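Side-chain contacts in macrophomate synthase intermolecular Diels-Alderase (Macrophoma commelinae, PDB 1IZC), which is a hexameric, magnesium-binding enzyme of the HpcH/HpaI aldolase/citrate lyase family, built on a TIM-barrel fold: residues Val108-Ala113 / Arg133-Glu138; Ser262-Glu265 / Ala270-Val273. The protein carries 1 engineered substitution. One frame throughout, in Å; residues are numbered along the deposited sequence.

Interaction 1 of 2, residues Val108-Ala113 / Arg133-Glu138; sequences VSLSTA and REFVKE. Engineered in segment 108-113: Val108 (natural residue Ile).
Leu110 of helix 107-116 reaches across to Phe135 and Glu138, which lie three residues apart on helix 129-139. A single methyl does the touching. Leu110 CD2 lies 3.6 Å from Glu138 CB, at the foot of the glutamate chain. The same methyl is 3.9 Å from Phe135 CD2 and 4.0 Å from Phe135 CE2; it approaches the ring obliquely, near the CD2-CE2 bond. The leucine and glutamate side chains meet at about a right angle. In Leu110, CG lies opposite the backbone N (chi1 177°), and chi2 (63° to CD1) leaves CD2 as the extended branch that reaches the facing helix.

The contact is wholly apolar, and the carboxylate of Glu138 takes no part in it. Its chain bends at chi2 (-58°), and OE2 forms a salt bridge with Arg146, which also shares a backbone hydrogen bond with Lys137. Within the same helix, Lys137 NZ and Glu134 OE2 form a salt bridge of 2.7 Å. In the other helix, Thr112 OG1 donates to Val108 O at 2.7 Å. Thr112 N reaches the same oxygen from the opposite face of the carbonyl plane. Val108 is an engineered residue.

Helices 107-116 and 129-139 follow one another around the barrel, with strand 120-123 between them in sequence. Both pack on that strand: Leu110 touches Ile121 and Phe135 touches Ile123. Helix 78-91 lies against helix 107-116 through Leu81 and Ile85, and a second subunit packs on Val108, Ser111 and Thr112.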
loop_
_atom_site.group_PDB
_atom_site.type_symbol
_atom_site.label_atom_id
_atom_site.label_comp_id
_atom_site.label_asym_id
_atom_site.label_seq_id
_atom_site.Cartn_x
_atom_site.Cartn_y
_atom_site.Cartn_z
ATOM N N VAL A 108 -13.812 11.027 -10.910
ATOM C CA VAL A 108 -12.694 10.086 -10.916
ATOM C C VAL A 108 -13.151 8.695 -10.492
ATOM O O VAL A 108 -12.728 7.692 -11.070
ATOM C CB VAL A 108 -11.546 10.574 -9.999
ATOM C CG1 VAL A 108 -10.442 9.518 -9.932
ATOM C CG2 VAL A 108 -10.966 11.883 -10.551
ATOM N N SER A 109 -14.027 8.616 -9.496
ATOM C CA SER A 109 -14.514 7.294 -9.084
ATOM C C SER A 109 -15.248 6.662 -10.270
ATOM O O SER A 109 -15.107 5.475 -10.552
ATOM C CB SER A 109 -15.488 7.409 -7.903
ATOM O OG SER A 109 -14.843 7.868 -6.724
ATOM N N LEU A 110 -16.036 7.475 -10.969
ATOM C CA LEU A 110 -16.805 6.986 -12.105
ATOM C C LEU A 110 -15.920 6.511 -13.247
ATOM O O LEU A 110 -16.110 5.413 -13.753
ATOM C CB LEU A 110 -17.745 8.077 -12.620
ATOM C CG LEU A 110 -18.562 7.700 -13.861
ATOM C CD1 LEU A 110 -19.504 6.527 -13.539
ATOM C CD2 LEU A 110 -19.363 8.925 -14.306
ATOM N N SER A 111 -14.950 7.329 -13.655
ATOM C CA SER A 111 -14.094 6.914 -14.762
ATOM C C SER A 111 -13.252 5.709 -14.371
ATOM O O SER A 111 -12.993 4.838 -15.196
ATOM C CB SER A 111 -13.200 8.067 -15.232
ATOM O OG SER A 111 -12.260 8.418 -14.247
ATOM N N THR A 112 -12.848 5.638 -13.107
ATOM C CA THR A 112 -12.054 4.501 -12.651
ATOM C C THR A 112 -12.890 3.225 -12.739
ATOM O O THR A 112 -12.428 2.190 -13.236
ATOM C CB THR A 112 -11.603 4.701 -11.189
ATOM O OG1 THR A 112 -10.734 5.843 -11.112
ATOM C CG2 THR A 112 -10.875 3.448 -10.672
ATOM N N ALA A 113 -14.131 3.297 -12.259
ATOM C CA ALA A 113 -15.006 2.135 -12.283
ATOM C C ALA A 113 -15.243 1.682 -13.716
ATOM O O ALA A 113 -15.158 0.498 -14.020
ATOM C CB ALA A 113 -16.341 2.456 -11.608
ATOM N N ARG A 133 -28.890 12.521 -16.459
ATOM C CA ARG A 133 -28.286 12.818 -17.749
ATOM C C ARG A 133 -26.831 13.268 -17.646
ATOM O O ARG A 133 -26.071 13.133 -18.602
ATOM C CB ARG A 133 -29.154 13.818 -18.525
ATOM C CG ARG A 133 -30.487 13.160 -18.864
ATOM C CD ARG A 133 -31.302 13.821 -19.958
ATOM N NE ARG A 133 -32.337 12.868 -20.357
ATOM C CZ ARG A 133 -33.645 13.046 -20.196
ATOM N NH1 ARG A 133 -34.108 14.167 -19.655
ATOM N NH2 ARG A 133 -34.486 12.068 -20.524
ATOM N N GLU A 134 -26.431 13.783 -16.487
ATOM C CA GLU A 134 -25.036 14.170 -16.313
ATOM C C GLU A 134 -24.210 12.890 -16.293
ATOM O O GLU A 134 -23.077 12.861 -16.786
ATOM C CB GLU A 134 -24.839 14.962 -15.020
ATOM C CG GLU A 134 -25.314 16.401 -15.133
ATOM C CD GLU A 134 -24.683 17.130 -16.320
ATOM O OE1 GLU A 134 -23.436 17.243 -16.371
ATOM O OE2 GLU A 134 -25.437 17.584 -17.207
ATOM N N PHE A 135 -24.775 11.819 -15.735
ATOM C CA PHE A 135 -24.054 10.549 -15.716
ATOM C C PHE A 135 -24.044 9.936 -17.107
ATOM O O PHE A 135 -23.064 9.323 -17.518
ATOM C CB PHE A 135 -24.664 9.553 -14.713
ATOM C CG PHE A 135 -24.082 9.673 -13.331
ATOM C CD1 PHE A 135 -24.548 10.647 -12.445
ATOM C CD2 PHE A 135 -23.012 8.872 -12.947
ATOM C CE1 PHE A 135 -23.945 10.827 -11.198
ATOM C CE2 PHE A 135 -22.400 9.044 -11.696
ATOM C CZ PHE A 135 -22.861 10.017 -10.828
ATOM N N VAL A 136 -25.133 10.092 -17.848
ATOM C CA VAL A 136 -25.135 9.546 -19.196
ATOM C C VAL A 136 -23.982 10.179 -19.983
ATOM O O VAL A 136 -23.245 9.485 -20.690
ATOM C CB VAL A 136 -26.471 9.821 -19.896
ATOM C CG1 VAL A 136 -26.419 9.357 -21.358
ATOM C CG2 VAL A 136 -27.578 9.099 -19.158
ATOM N N LYS A 137 -23.801 11.490 -19.842
ATOM C CA LYS A 137 -22.726 12.175 -20.564
ATOM C C LYS A 137 -21.346 11.608 -20.250
ATOM O O LYS A 137 -20.515 11.453 -21.146
ATOM C CB LYS A 137 -22.715 13.679 -20.244
ATOM C CG LYS A 137 -23.936 14.452 -20.723
ATOM C CD LYS A 137 -23.851 15.904 -20.251
ATOM C CE LYS A 137 -25.128 16.682 -20.567
ATOM N NZ LYS A 137 -25.117 18.021 -19.897
ATOM N N GLU A 138 -21.101 11.294 -18.981
ATOM C CA GLU A 138 -19.795 10.782 -18.576
ATOM C C GLU A 138 -19.600 9.278 -18.743
ATOM O O GLU A 138 -18.463 8.797 -18.784
ATOM C CB GLU A 138 -19.525 11.147 -17.113
ATOM C CG GLU A 138 -19.434 12.643 -16.836
ATOM C CD GLU A 138 -18.357 13.317 -17.666
ATOM O OE1 GLU A 138 -17.230 12.774 -17.734
ATOM O OE2 GLU A 138 -18.632 14.388 -18.248
#

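Interaction 2 of 2, residues Ser262-Glu265 / Ala270-Val273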
loop_
_atom_site.group_PDB
_atom_site.type_symbol
_atom_site.label_atom_id
_atom_site.label_comp_id
_atom_site.label_asym_id
_atom_site.label_seq_id
_atom_site.Cartn_x
_atom_site.Cartn_y
_atom_site.Cartn_z
ATOM N N SER A 262 -40.572 -13.100 -2.883
ATOM C CA SER A 262 -41.411 -11.918 -2.782
ATOM C C SER A 262 -40.790 -10.753 -3.552
ATOM O O SER A 262 -41.493 -9.993 -4.227
ATOM C CB SER A 262 -41.597 -11.523 -1.318
ATOM O OG SER A 262 -42.444 -10.389 -1.217
ATOM N N LEU A 263 -39.470 -10.608 -3.457
ATOM C CA LEU A 263 -38.811 -9.521 -4.171
ATOM C C LEU A 263 -38.971 -9.711 -5.673
ATOM O O LEU A 263 -39.209 -8.749 -6.397
ATOM C CB LEU A 263 -37.321 -9.453 -3.797
ATOM C CG LEU A 263 -37.070 -9.117 -2.323
ATOM C CD1 LEU A 263 -35.586 -9.255 -1.996
ATOM C CD2 LEU A 263 -37.561 -7.699 -2.026
ATOM N N ILE A 264 -38.843 -10.946 -6.149
ATOM C CA ILE A 264 -38.991 -11.197 -7.576
ATOM C C ILE A 264 -40.416 -10.859 -8.008
ATOM O O ILE A 264 -40.626 -10.277 -9.072
ATOM C CB ILE A 264 -38.662 -12.666 -7.931
ATOM C CG1 ILE A 264 -37.146 -12.893 -7.780
ATOM C CG2 ILE A 264 -39.105 -12.983 -9.371
ATOM C CD1 ILE A 264 -36.721 -14.336 -7.877
ATOM N N GLU A 265 -41.390 -11.200 -7.169
ATOM C CA GLU A 265 -42.793 -10.919 -7.490
ATOM C C GLU A 265 -43.024 -9.417 -7.565
ATOM O O GLU A 265 -43.894 -8.943 -8.303
ATOM C CB GLU A 265 -43.720 -11.529 -6.431
ATOM C CG GLU A 265 -43.638 -13.042 -6.355
ATOM C CD GLU A 265 -44.503 -13.628 -5.247
ATOM O OE1 GLU A 265 -44.380 -13.178 -4.083
ATOM O OE2 GLU A 265 -45.301 -14.544 -5.541
ATOM N N ALA A 270 -32.342 -7.989 -9.820
ATOM C CA ALA A 270 -30.924 -8.013 -9.424
ATOM C C ALA A 270 -30.995 -7.854 -7.923
ATOM O O ALA A 270 -31.380 -6.792 -7.426
ATOM C CB ALA A 270 -30.155 -6.862 -10.046
ATOM N N ILE A 271 -30.637 -8.913 -7.200
ATOM C CA ILE A 271 -30.728 -8.893 -5.747
ATOM C C ILE A 271 -29.412 -9.253 -5.067
ATOM O O ILE A 271 -28.822 -10.283 -5.374
ATOM C CB ILE A 271 -31.782 -9.910 -5.258
ATOM C CG1 ILE A 271 -33.109 -9.689 -6.000
ATOM C CG2 ILE A 271 -31.969 -9.780 -3.746
ATOM C CD1 ILE A 271 -34.156 -10.759 -5.691
ATOM N N ALA A 272 -28.959 -8.400 -4.152
ATOM C CA ALA A 272 -27.739 -8.691 -3.401
ATOM C C ALA A 272 -28.253 -9.554 -2.248
ATOM O O ALA A 272 -29.015 -9.071 -1.410
ATOM C CB ALA A 272 -27.130 -7.407 -2.874
ATOM N N VAL A 273 -27.848 -10.822 -2.219
ATOM C CA VAL A 273 -28.327 -11.739 -1.194
ATOM C C VAL A 273 -27.426 -11.906 0.019
ATOM O O VAL A 273 -27.753 -12.655 0.937
ATOM C CB VAL A 273 -28.632 -13.132 -1.802
ATOM C CG1 VAL A 273 -29.728 -12.998 -2.879
ATOM C CG2 VAL A 273 -27.376 -13.744 -2.381
#
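The last helix-to-strand step of the TIM barrel is made here, where helix 260-265 leads through a short connection into strand 271-275. Ile271 is the residue of the strand that meets the helix. Its CD1 methyl touches two consecutive side chains of the helix. It lies 3.9 Å from Leu263 CB and 4.2 Å from Ile264 CG1. The second branch of the isoleucine adds another touch, with Ile271 CG2 4.1 Å from Leu263 CD1. Leu263 is thus met at both its base and one tip, while Ile264 is met partway along its chain. The leucine and Ile271 side chains run at a slant to each other. In Ile271, CG1 stands opposite the carbonyl carbon (chi1 -52°) and chi2 is extended at 173°, which sends CD1 out to the helix. The contact is entirely apolar, and all three residues are buried.

The turn between the segments is tied back to the helix by Arg269, whose NH1 donates to Ile264 O. Ala254 touches both Leu263 and Ile271, and Ile264 also packs on Ala295 of a third subunit. Strand 271-275 closes the barrel: Ile271 shares backbone hydrogen bonds with Leu43 and Gly45 of the first strand, and Ala272 pairs with Gly252 of strand 250-253.

Overall arrangement
Interactions 1 and 2 are both apolar contacts of one TIM barrel. Interaction 1 lies between two helices of the outer layer; interaction 2 joins that layer to the barrel wall at its final strand. They lie on opposite sides of the chain's centre, with their own centres 27 Å apart and nearest atoms about 17 Å apart. Neither includes Glu185 or Asp211, which bind magnesium in the pocket that holds pyruvic acid. The Glu138 side chain is about 11 Å from a bound magnesium ion, and the Ile271 side chain about 12 Å from a bound pyruvic acid; these ligands need not belong to one site. Different neighbouring subunits approach the two contacts.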